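Local structure of putative beta-glucosidase (Bifidobacterium adolescentis, 5WAB) at residues A75-S80 against E84-V89. The protein probably hydrolyses beta-glucosidic linkages as a glycoside hydrolase family 3 enzyme, and may also release terminal alpha-L-arabinopyranosyl units from ginsenoside Rb2. Sequence-based numbering, arbitrary orientation.
Sequences AGLSSS and ELIHQV
A beta-alpha-beta crossover of the N-terminal, TIM-barrel-like domain begins its helix here: L77 and S80, at the short helix 74-77, pack against L85, I86 and V89 in the first turns of helix 83-99. No hydrogen bond crosses the interface, which buries 203 Å² in all, so van der Waals packing, mostly of apolar side chains, holds the two segments together. L77 reaches across with CG anti to its backbone N (chi1 -165°), and its CG lies 4.1 Å from CG1 of I86, the two side chains running antiparallel alongside one another. The CD2 branch of L77 also approaches CG2 of V89, at 4.3 Å; leucine suits this place because its fork lets one residue touch I86 and V89, a turn apart on the same face of the helix. L77 to S80 form a type I beta turn, in which S80 N bonds to L77 O at 3.1 Å. The hydroxyl doubles that grip: S80 OG gives its proton to L77 O at 2.7 Å, approaching at a C=O...OG angle of 170°. The chi1 of 65° that turns OG back toward this carbonyl also sets it 4.0 Å from CD1 of I86, while S80 CB rests 4.4 Å from CD2 of L85. Serine thus fits as a small residue that satisfies a buried carbonyl while facing the apolar side chains of L85 and I86. With an alanine here, L77 O would probably keep the backbone bond but lose its hydroxyl partner, and a small gap would be likely to open beside CD1 of I86. I86 also packs on I139 of helix 129-144, and helix 301-313 supports L77 and V89 through A311. Helix 83-99 connects strand 41-44 to its parallel neighbour 102-106, the beta-alpha-beta crossover characteristic of a TIM-barrel-like domain.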
loop_
_atom_site.group_PDB
_atom_site.type_symbol
_atom_site.label_atom_id
_atom_site.label_comp_id
_atom_site.label_asym_id
_atom_site.label_seq_id
_atom_site.Cartn_x
_atom_site.Cartn_y
_atom_site.Cartn_z
ATOM N N ALA A 75 5.484 -1.556 1.361
ATOM C CA ALA A 75 5.282 -2.722 2.221
ATOM C C ALA A 75 5.826 -2.483 3.620
ATOM O O ALA A 75 5.360 -3.103 4.584
ATOM C CB ALA A 75 5.932 -3.961 1.612
ATOM N N GLY A 76 6.828 -1.620 3.743
ATOM C CA GLY A 76 7.333 -1.209 5.036
ATOM C C GLY A 76 6.600 0.003 5.567
ATOM O O GLY A 76 6.126 -0.005 6.706
ATOM N N LEU A 77 6.485 1.049 4.742
ATOM C CA LEU A 77 5.895 2.300 5.207
ATOM C C LEU A 77 4.438 2.136 5.613
ATOM O O LEU A 77 3.949 2.900 6.452
ATOM C CB LEU A 77 6.019 3.380 4.125
ATOM C CG LEU A 77 5.773 4.821 4.585
ATOM C CD1 LEU A 77 6.634 5.133 5.803
ATOM C CD2 LEU A 77 6.079 5.803 3.474
ATOM N N SER A 78 3.748 1.135 5.073
ATOM C CA SER A 78 2.377 0.864 5.479
ATOM C C SER A 78 2.267 0.414 6.926
ATOM O O SER A 78 1.157 0.399 7.466
ATOM C CB SER A 78 1.767 -0.197 4.570
ATOM O OG SER A 78 2.515 -1.402 4.619
ATOM N N SER A 79 3.374 0.037 7.560
ATOM C CA SER A 79 3.346 -0.308 8.974
ATOM C C SER A 79 3.178 0.909 9.873
ATOM O O SER A 79 2.875 0.743 11.058
ATOM C CB SER A 79 4.625 -1.060 9.344
ATOM O OG SER A 79 4.843 -2.155 8.469
ATOM N N SER A 80 3.373 2.116 9.344
ATOM C CA SER A 80 3.355 3.329 10.157
ATOM C C SER A 80 1.947 3.760 10.552
ATOM O O SER A 80 1.772 4.355 11.621
ATOM C CB SER A 80 4.039 4.467 9.404
ATOM O OG SER A 80 3.298 4.794 8.240
ATOM N N GLU A 84 0.302 11.589 8.165
ATOM C CA GLU A 84 1.083 12.818 8.203
ATOM C C GLU A 84 2.536 12.549 7.828
ATOM O O GLU A 84 3.129 13.294 7.043
ATOM C CB GLU A 84 0.991 13.465 9.591
ATOM C CG GLU A 84 -0.396 13.991 9.974
ATOM C CD GLU A 84 -1.324 12.889 10.486
ATOM O OE1 GLU A 84 -0.834 11.772 10.743
ATOM O OE2 GLU A 84 -2.538 13.137 10.630
ATOM N N LEU A 85 3.110 11.456 8.331
ATOM C CA LEU A 85 4.479 11.111 7.962
ATOM C C LEU A 85 4.581 10.738 6.487
ATOM O O LEU A 85 5.548 11.112 5.813
ATOM C CB LEU A 85 4.982 9.968 8.842
ATOM C CG LEU A 85 6.311 9.311 8.466
ATOM C CD1 LEU A 85 7.439 10.299 8.594
ATOM C CD2 LEU A 85 6.561 8.094 9.347
ATOM N N ILE A 86 3.586 10.015 5.964
ATOM C CA ILE A 86 3.567 9.684 4.543
ATOM C C ILE A 86 3.418 10.948 3.702
ATOM O O ILE A 86 4.066 11.098 2.657
ATOM C CB ILE A 86 2.442 8.672 4.262
ATOM C CG1 ILE A 86 2.655 7.403 5.095
ATOM C CG2 ILE A 86 2.329 8.386 2.762
ATOM C CD1 ILE A 86 1.479 6.460 5.092
ATOM N N HIS A 87 2.588 11.891 4.163
ATOM C CA HIS A 87 2.463 13.172 3.482
ATOM C C HIS A 87 3.796 13.894 3.439
ATOM O O HIS A 87 4.086 14.622 2.485
ATOM C CB HIS A 87 1.415 14.035 4.189
ATOM C CG HIS A 87 1.171 15.356 3.530
ATOM N ND1 HIS A 87 2.036 16.422 3.652
ATOM C CD2 HIS A 87 0.156 15.784 2.743
ATOM C CE1 HIS A 87 1.564 17.449 2.967
ATOM N NE2 HIS A 87 0.424 17.087 2.407
ATOM N N GLN A 88 4.621 13.686 4.458
ATOM C CA GLN A 88 5.920 14.333 4.544
ATOM C C GLN A 88 6.931 13.696 3.593
ATOM O O GLN A 88 7.766 14.402 3.013
ATOM C CB GLN A 88 6.400 14.267 5.989
ATOM C CG GLN A 88 7.606 15.097 6.306
ATOM C CD GLN A 88 7.844 15.189 7.795
ATOM O OE1 GLN A 88 7.022 14.738 8.598
ATOM N NE2 GLN A 88 8.966 15.788 8.178
ATOM N N VAL A 89 6.880 12.367 3.441
ATOM C CA VAL A 89 7.678 11.681 2.424
ATOM C C VAL A 89 7.349 12.199 1.025
ATOM O O VAL A 89 8.238 12.352 0.177
ATOM C CB VAL A 89 7.469 10.155 2.520
ATOM C CG1 VAL A 89 8.229 9.442 1.414
ATOM C CG2 VAL A 89 7.897 9.633 3.879
#